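Local atomic coordinates of branched-chain-amino-acid aminotransferase (PDB entry 6JIF), a protein that catalyses the pyridoxal-phosphate-dependent transfer of amino groups between branched-chain amino acids and 2-oxo acids. Residues B[31-36]-B[172-177]; B[83-88]-B[133-138]. All blocks are in the same frame, centred on the assembly; numbering follows the deposited sequence.

Contact 1: residues B[31-36]-B[172-177]; sequences LGFDYI and IPVGAY
Leu31 lays its CB against the backbone of Gly175, and its CD1 branch ends 3.8 Å from Pro173 CB, the two side chains crossing at about a right angle. CD1 lies against the proline ring while CD2 sits near the Pro173 carbonyl oxygen. The Leu31 carbonyl faces Gly175, where a side chain would collide with that oxygen. Next, Gly32 O accepts the one direct hydrogen bond between the segments, a nearly straight one from Gly175 N at 2.8 Å (165° at the hydrogen); Val174 CA adds a CA-H...O contact to the same oxygen. Phe33 turns its ring, through a CG anti to the backbone N (chi1 -174°), alongside Val174, whose CG1 lies at the ring edge 3.6 Å from Phe33 CD1. Tyr177 meets this ring obliquely, the planes 38° apart. Residues 31-36, a loop without regular structure that leads into strand 41-47, cover the end of strand 164-174 in the antiparallel sheet of this class IV aminotransferase; Tyr145 on neighbouring strand 143-153 meets Phe33 edge-to-face. At Asp34 water replaces direct pairing: one molecule accepts from Asp34 N (2.7 Å) and lies 2.9 Å from Pro173 O, to which it can donate. Tyr35 starts away from residues 172-177, its hydroxyl hydrogen-bonded to Asn60 and to Glu66 of the second subunit. Ile36 presents its carbonyl oxygen to Ile172 CG2 at 3.2 Å, while its CD1 approaches Pro173 CG.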
loop_
_atom_site.group_PDB
_atom_site.type_symbol
_atom_site.label_atom_id
_atom_site.label_comp_id
_atom_site.label_asym_id
_atom_site.label_seq_id
_atom_site.Cartn_x
_atom_site.Cartn_y
_atom_site.Cartn_z
ATOM N N LEU B 31 -11.047 6.141 28.101
ATOM C CA LEU B 31 -10.244 5.482 27.081
ATOM C C LEU B 31 -10.914 5.622 25.720
ATOM O O LEU B 31 -12.137 5.515 25.598
ATOM C CB LEU B 31 -10.048 3.987 27.395
ATOM C CG LEU B 31 -8.865 3.690 28.302
ATOM C CD1 LEU B 31 -8.798 2.241 28.754
ATOM C CD2 LEU B 31 -7.617 4.100 27.527
ATOM N N GLY B 32 -10.106 5.857 24.697
ATOM C CA GLY B 32 -10.618 5.828 23.353
ATOM C C GLY B 32 -9.944 4.690 22.609
ATOM O O GLY B 32 -9.891 3.561 23.109
ATOM N N PHE B 33 -9.450 4.977 21.395
ATOM C CA PHE B 33 -8.714 4.052 20.532
ATOM C C PHE B 33 -7.418 4.776 20.179
ATOM O O PHE B 33 -7.270 5.353 19.105
ATOM C CB PHE B 33 -9.520 3.688 19.287
ATOM C CG PHE B 33 -8.882 2.647 18.444
ATOM C CD1 PHE B 33 -8.641 1.383 18.964
ATOM C CD2 PHE B 33 -8.534 2.903 17.133
ATOM C CE1 PHE B 33 -8.050 0.388 18.190
ATOM C CE2 PHE B 33 -7.926 1.887 16.349
ATOM C CZ PHE B 33 -7.699 0.647 16.907
ATOM N N ASP B 34 -6.473 4.747 21.105
ATOM C CA ASP B 34 -5.251 5.527 21.002
ATOM C C ASP B 34 -4.084 4.647 21.406
ATOM O O ASP B 34 -4.212 3.838 22.320
ATOM C CB ASP B 34 -5.243 6.707 21.939
ATOM C CG ASP B 34 -6.384 7.643 21.676
ATOM O OD1 ASP B 34 -6.361 8.293 20.585
ATOM O OD2 ASP B 34 -7.302 7.691 22.521
ATOM N N TYR B 35 -2.938 4.860 20.772
ATOM C CA TYR B 35 -1.767 4.088 21.142
ATOM C C TYR B 35 -1.332 4.459 22.548
ATOM O O TYR B 35 -1.151 5.641 22.852
ATOM C CB TYR B 35 -0.607 4.311 20.175
ATOM C CG TYR B 35 0.575 3.411 20.551
ATOM C CD1 TYR B 35 1.492 3.809 21.528
ATOM C CD2 TYR B 35 0.753 2.168 19.951
ATOM C CE1 TYR B 35 2.559 3.020 21.867
ATOM C CE2 TYR B 35 1.804 1.371 20.293
ATOM C CZ TYR B 35 2.703 1.798 21.251
ATOM O OH TYR B 35 3.774 0.992 21.584
ATOM N N ILE B 36 -1.158 3.434 23.392
ATOM C CA ILE B 36 -0.551 3.536 24.715
ATOM C C ILE B 36 0.472 2.405 24.812
ATOM O O ILE B 36 0.219 1.298 24.331
ATOM C CB ILE B 36 -1.628 3.424 25.810
ATOM C CG1 ILE B 36 -2.447 4.731 25.902
ATOM C CG2 ILE B 36 -1.020 3.115 27.174
ATOM C CD1 ILE B 36 -3.937 4.513 26.230
ATOM N N ILE B 172 -3.068 -2.680 23.355
ATOM C CA ILE B 172 -3.387 -1.371 23.970
ATOM C C ILE B 172 -4.739 -1.474 24.657
ATOM O O ILE B 172 -5.634 -2.143 24.134
ATOM C CB ILE B 172 -3.426 -0.218 22.938
ATOM C CG1 ILE B 172 -4.368 -0.557 21.773
ATOM C CG2 ILE B 172 -2.056 0.096 22.406
ATOM C CD1 ILE B 172 -4.705 0.683 20.998
ATOM N N PRO B 173 -4.934 -0.837 25.822
ATOM C CA PRO B 173 -6.276 -0.760 26.391
ATOM C C PRO B 173 -7.101 0.219 25.563
ATOM O O PRO B 173 -6.591 1.241 25.091
ATOM C CB PRO B 173 -6.014 -0.225 27.798
ATOM C CG PRO B 173 -4.815 0.674 27.602
ATOM C CD PRO B 173 -3.943 -0.095 26.624
ATOM N N VAL B 174 -8.369 -0.127 25.310
ATOM C CA VAL B 174 -9.231 0.720 24.486
ATOM C C VAL B 174 -10.584 0.829 25.173
ATOM O O VAL B 174 -10.950 0.007 26.030
ATOM C CB VAL B 174 -9.372 0.183 23.034
ATOM C CG1 VAL B 174 -7.992 0.143 22.317
ATOM C CG2 VAL B 174 -10.031 -1.217 23.035
ATOM N N GLY B 175 -11.275 1.923 24.883
ATOM C CA GLY B 175 -12.618 2.088 25.385
ATOM C C GLY B 175 -13.576 2.129 24.231
ATOM O O GLY B 175 -13.370 1.473 23.210
ATOM N N ALA B 176 -14.643 2.902 24.389
ATOM C CA ALA B 176 -15.591 3.102 23.306
ATOM C C ALA B 176 -14.892 3.881 22.208
ATOM O O ALA B 176 -14.174 4.846 22.483
ATOM C CB ALA B 176 -16.810 3.883 23.807
ATOM N N TYR B 177 -15.124 3.493 20.960
ATOM C CA TYR B 177 -14.482 4.209 19.864
ATOM C C TYR B 177 -15.051 5.625 19.756
ATOM O O TYR B 177 -14.298 6.593 19.618
ATOM C CB TYR B 177 -14.655 3.423 18.559
ATOM C CG TYR B 177 -13.908 4.010 17.373
ATOM C CD1 TYR B 177 -14.440 5.069 16.633
ATOM C CD2 TYR B 177 -12.671 3.498 16.990
ATOM C CE1 TYR B 177 -13.745 5.610 15.552
ATOM C CE2 TYR B 177 -11.972 4.017 15.915
ATOM C CZ TYR B 177 -12.507 5.077 15.197
ATOM O OH TYR B 177 -11.802 5.603 14.133
HETATM O O HOH W 1 -14.942 4.111 26.964
HETATM O O HOH W 2 -6.539 3.709 23.563
#

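Contact 2: residues B[83-88]-B[133-138]; sequences AYRCKD and RFIPPY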
loop_
_atom_site.group_PDB
_atom_site.type_symbol
_atom_site.label_atom_id
_atom_site.label_comp_id
_atom_site.label_asym_id
_atom_site.label_seq_id
_atom_site.Cartn_x
_atom_site.Cartn_y
_atom_site.Cartn_z
ATOM N N ALA B 83 -9.695 -8.639 23.629
ATOM C CA ALA B 83 -9.941 -9.472 24.800
ATOM C C ALA B 83 -10.743 -8.639 25.773
ATOM O O ALA B 83 -10.552 -7.428 25.823
ATOM C CB ALA B 83 -8.648 -9.949 25.471
ATOM N N TYR B 84 -11.679 -9.286 26.467
ATOM C CA TYR B 84 -12.646 -8.662 27.363
ATOM C C TYR B 84 -12.616 -9.336 28.736
ATOM O O TYR B 84 -12.557 -10.573 28.831
ATOM C CB TYR B 84 -14.048 -8.776 26.785
ATOM C CG TYR B 84 -14.213 -8.274 25.385
ATOM C CD1 TYR B 84 -13.926 -9.098 24.279
ATOM C CD2 TYR B 84 -14.662 -6.999 25.136
ATOM C CE1 TYR B 84 -14.088 -8.642 22.983
ATOM C CE2 TYR B 84 -14.837 -6.546 23.841
ATOM C CZ TYR B 84 -14.540 -7.368 22.773
ATOM O OH TYR B 84 -14.686 -6.924 21.477
ATOM N N ARG B 85 -12.691 -8.533 29.813
ATOM C CA ARG B 85 -12.900 -9.098 31.139
ATOM C C ARG B 85 -14.373 -9.490 31.303
ATOM O O ARG B 85 -15.285 -8.684 31.059
ATOM C CB ARG B 85 -12.484 -8.102 32.221
ATOM C CG ARG B 85 -12.686 -8.595 33.594
ATOM C CD ARG B 85 -11.713 -9.727 33.932
ATOM N NE ARG B 85 -10.361 -9.183 34.078
ATOM C CZ ARG B 85 -9.276 -9.897 34.334
ATOM N NH1 ARG B 85 -9.379 -11.210 34.492
ATOM N NH2 ARG B 85 -8.091 -9.293 34.463
ATOM N N CYS B 86 -14.606 -10.739 31.671
ATOM C CA CYS B 86 -15.968 -11.180 31.929
ATOM C C CYS B 86 -16.415 -10.810 33.363
ATOM O O CYS B 86 -15.604 -10.608 34.276
ATOM C CB CYS B 86 -16.057 -12.692 31.770
ATOM S SG CYS B 86 -15.621 -13.265 30.191
ATOM N N LYS B 87 -17.727 -10.774 33.565
ATOM C CA LYS B 87 -18.232 -10.475 34.904
ATOM C C LYS B 87 -17.736 -11.480 35.919
ATOM O O LYS B 87 -17.594 -11.152 37.109
ATOM C CB LYS B 87 -19.762 -10.486 34.904
ATOM C CG LYS B 87 -20.353 -9.830 36.121
ATOM C CD LYS B 87 -21.781 -9.405 35.910
ATOM C CE LYS B 87 -22.587 -10.414 35.160
ATOM N NZ LYS B 87 -24.057 -9.990 35.157
ATOM N N ASP B 88 -17.529 -12.719 35.494
ATOM C CA ASP B 88 -17.060 -13.714 36.433
ATOM C C ASP B 88 -15.549 -13.643 36.634
ATOM O O ASP B 88 -14.993 -14.467 37.367
ATOM C CB ASP B 88 -17.510 -15.112 35.983
ATOM C CG ASP B 88 -16.822 -15.596 34.694
ATOM O OD1 ASP B 88 -15.970 -14.888 34.112
ATOM O OD2 ASP B 88 -17.152 -16.730 34.252
ATOM N N ARG B 133 -2.717 -6.473 33.406
ATOM C CA ARG B 133 -3.076 -5.287 34.190
ATOM C C ARG B 133 -3.672 -4.174 33.340
ATOM O O ARG B 133 -4.264 -3.229 33.885
ATOM C CB ARG B 133 -1.864 -4.765 34.960
ATOM C CG ARG B 133 -0.957 -3.906 34.187
ATOM C CD ARG B 133 0.329 -3.656 34.755
ATOM N NE ARG B 133 0.996 -2.629 33.963
ATOM C CZ ARG B 133 1.011 -1.298 34.142
ATOM N NH1 ARG B 133 0.526 -0.856 35.281
ATOM N NH2 ARG B 133 1.679 -0.459 33.288
ATOM N N PHE B 134 -3.520 -4.249 32.032
ATOM C CA PHE B 134 -4.135 -3.274 31.155
ATOM C C PHE B 134 -5.544 -3.678 30.731
ATOM O O PHE B 134 -6.154 -2.969 29.937
ATOM C CB PHE B 134 -3.276 -3.052 29.885
ATOM C CG PHE B 134 -2.003 -2.280 30.139
ATOM C CD1 PHE B 134 -2.015 -0.887 30.187
ATOM C CD2 PHE B 134 -0.811 -2.938 30.381
ATOM C CE1 PHE B 134 -0.848 -0.170 30.443
ATOM C CE2 PHE B 134 0.344 -2.228 30.641
ATOM C CZ PHE B 134 0.321 -0.832 30.669
ATOM N N ILE B 135 -6.088 -4.781 31.233
ATOM C CA ILE B 135 -7.427 -5.159 30.770
ATOM C C ILE B 135 -8.468 -4.308 31.510
ATOM O O ILE B 135 -8.541 -4.367 32.733
ATOM C CB ILE B 135 -7.675 -6.672 30.946
ATOM C CG1 ILE B 135 -6.698 -7.468 30.077
ATOM C CG2 ILE B 135 -9.117 -7.025 30.568
ATOM C CD1 ILE B 135 -6.759 -8.947 30.269
ATOM N N PRO B 136 -9.286 -3.496 30.845
ATOM C CA PRO B 136 -10.297 -2.713 31.590
ATOM C C PRO B 136 -11.283 -3.629 32.297
ATOM O O PRO B 136 -11.705 -4.660 31.750
ATOM C CB PRO B 136 -10.975 -1.880 30.498
ATOM C CG PRO B 136 -9.952 -1.799 29.384
ATOM C CD PRO B 136 -9.271 -3.138 29.415
ATOM N N PRO B 137 -11.698 -3.275 33.515
ATOM C CA PRO B 137 -12.595 -4.162 34.275
ATOM C C PRO B 137 -13.944 -4.340 33.582
ATOM O O PRO B 137 -14.356 -3.532 32.750
ATOM C CB PRO B 137 -12.754 -3.442 35.615
ATOM C CG PRO B 137 -11.598 -2.527 35.717
ATOM C CD PRO B 137 -11.110 -2.210 34.342
ATOM N N TYR B 138 -14.625 -5.438 33.922
ATOM C CA TYR B 138 -15.986 -5.635 33.439
ATOM C C TYR B 138 -16.861 -4.448 33.862
ATOM O O TYR B 138 -16.783 -3.962 34.995
ATOM C CB TYR B 138 -16.592 -6.931 34.006
ATOM C CG TYR B 138 -18.051 -7.091 33.624
ATOM C CD1 TYR B 138 -18.407 -7.546 32.352
ATOM C CD2 TYR B 138 -19.065 -6.767 34.515
ATOM C CE1 TYR B 138 -19.713 -7.667 31.974
ATOM C CE2 TYR B 138 -20.388 -6.889 34.156
ATOM C CZ TYR B 138 -20.708 -7.346 32.888
ATOM O OH TYR B 138 -22.018 -7.463 32.517
HETATM O O HOH W 3 -12.689 -5.647 29.361
HETATM O O HOH W 4 -9.758 -6.318 34.197
HETATM O O HOH W 5 -6.927 -6.463 34.958
#
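The backbones of Arg85 and Tyr138 approach to 5.2 Å between their CA atoms, where the end of strand 76-85 runs beside the loop that joins helix 117-130 to strand 143-153. No direct hydrogen bond links the two segments, and side chains and water do the joining. Arg85 rests its CB on the carbonyl oxygen of Pro136 and on Ile135 CG2, the latter at 3.9 Å. From there the arginine, bent at chi2 and chi3 (69° and 71°), curls, so that the guanidinium faces the loop across two waters that lie in its plane. One accepts a hydrogen bond from Arg85 NE and donates to Ile135 O at 2.7 Å; the other accepts from NH2 and reaches that carbonyl only weakly. A third water spans Arg85 N (2.9 Å) and Pro136 O (2.8 Å), while NH1 is held by Gly89 O in the turn that follows.

Tyr138 supplies the second half of the contact. Its ring meets Arg85 O at the edge, and Lys87 covers one face: Lys87 CB sits 3.7 Å from the ring centroid, 9° off the normal, a CH-pi contact, and Lys87 CD closes to 3.4 Å from Tyr138 CE2. An alanine at this position is likely to deprive the aliphatic part of Lys87 of its platform and Asp348 of the hydroxyl that bonds it. What binds this hairpin end to the loop is therefore a mixture of apolar chain on aromatic face and polar groups bridged by single waters, in which the arginine's positive charge is probably eased by the solvent-bridged carbonyl of Ile135 and by Gly89 O.

In the fold
Both contacts pack loops against strands of a single antiparallel sheet. Contact 1 closes a long loop of chain, and contact 2 is nested inside it; their centres lie 14 Å apart on the same side of the chain's centre. They touch directly through the prolines: Pro173 CB packs 3.5 Å from Phe134 O, and Pro136 CG lies 3.9 Å from Val174 O and 4.2 Å from Leu31 CD1. Strand 143-153 runs between strands 164-174 and 76-85, so both contacts bear on the same sheet. In contact 1 the Phe33 side chain is about 9 Å from the bound pyridoxal phosphate; the centre of contact 2 is about 20 Å from the centre of the chain, against about 14 Å for contact 1.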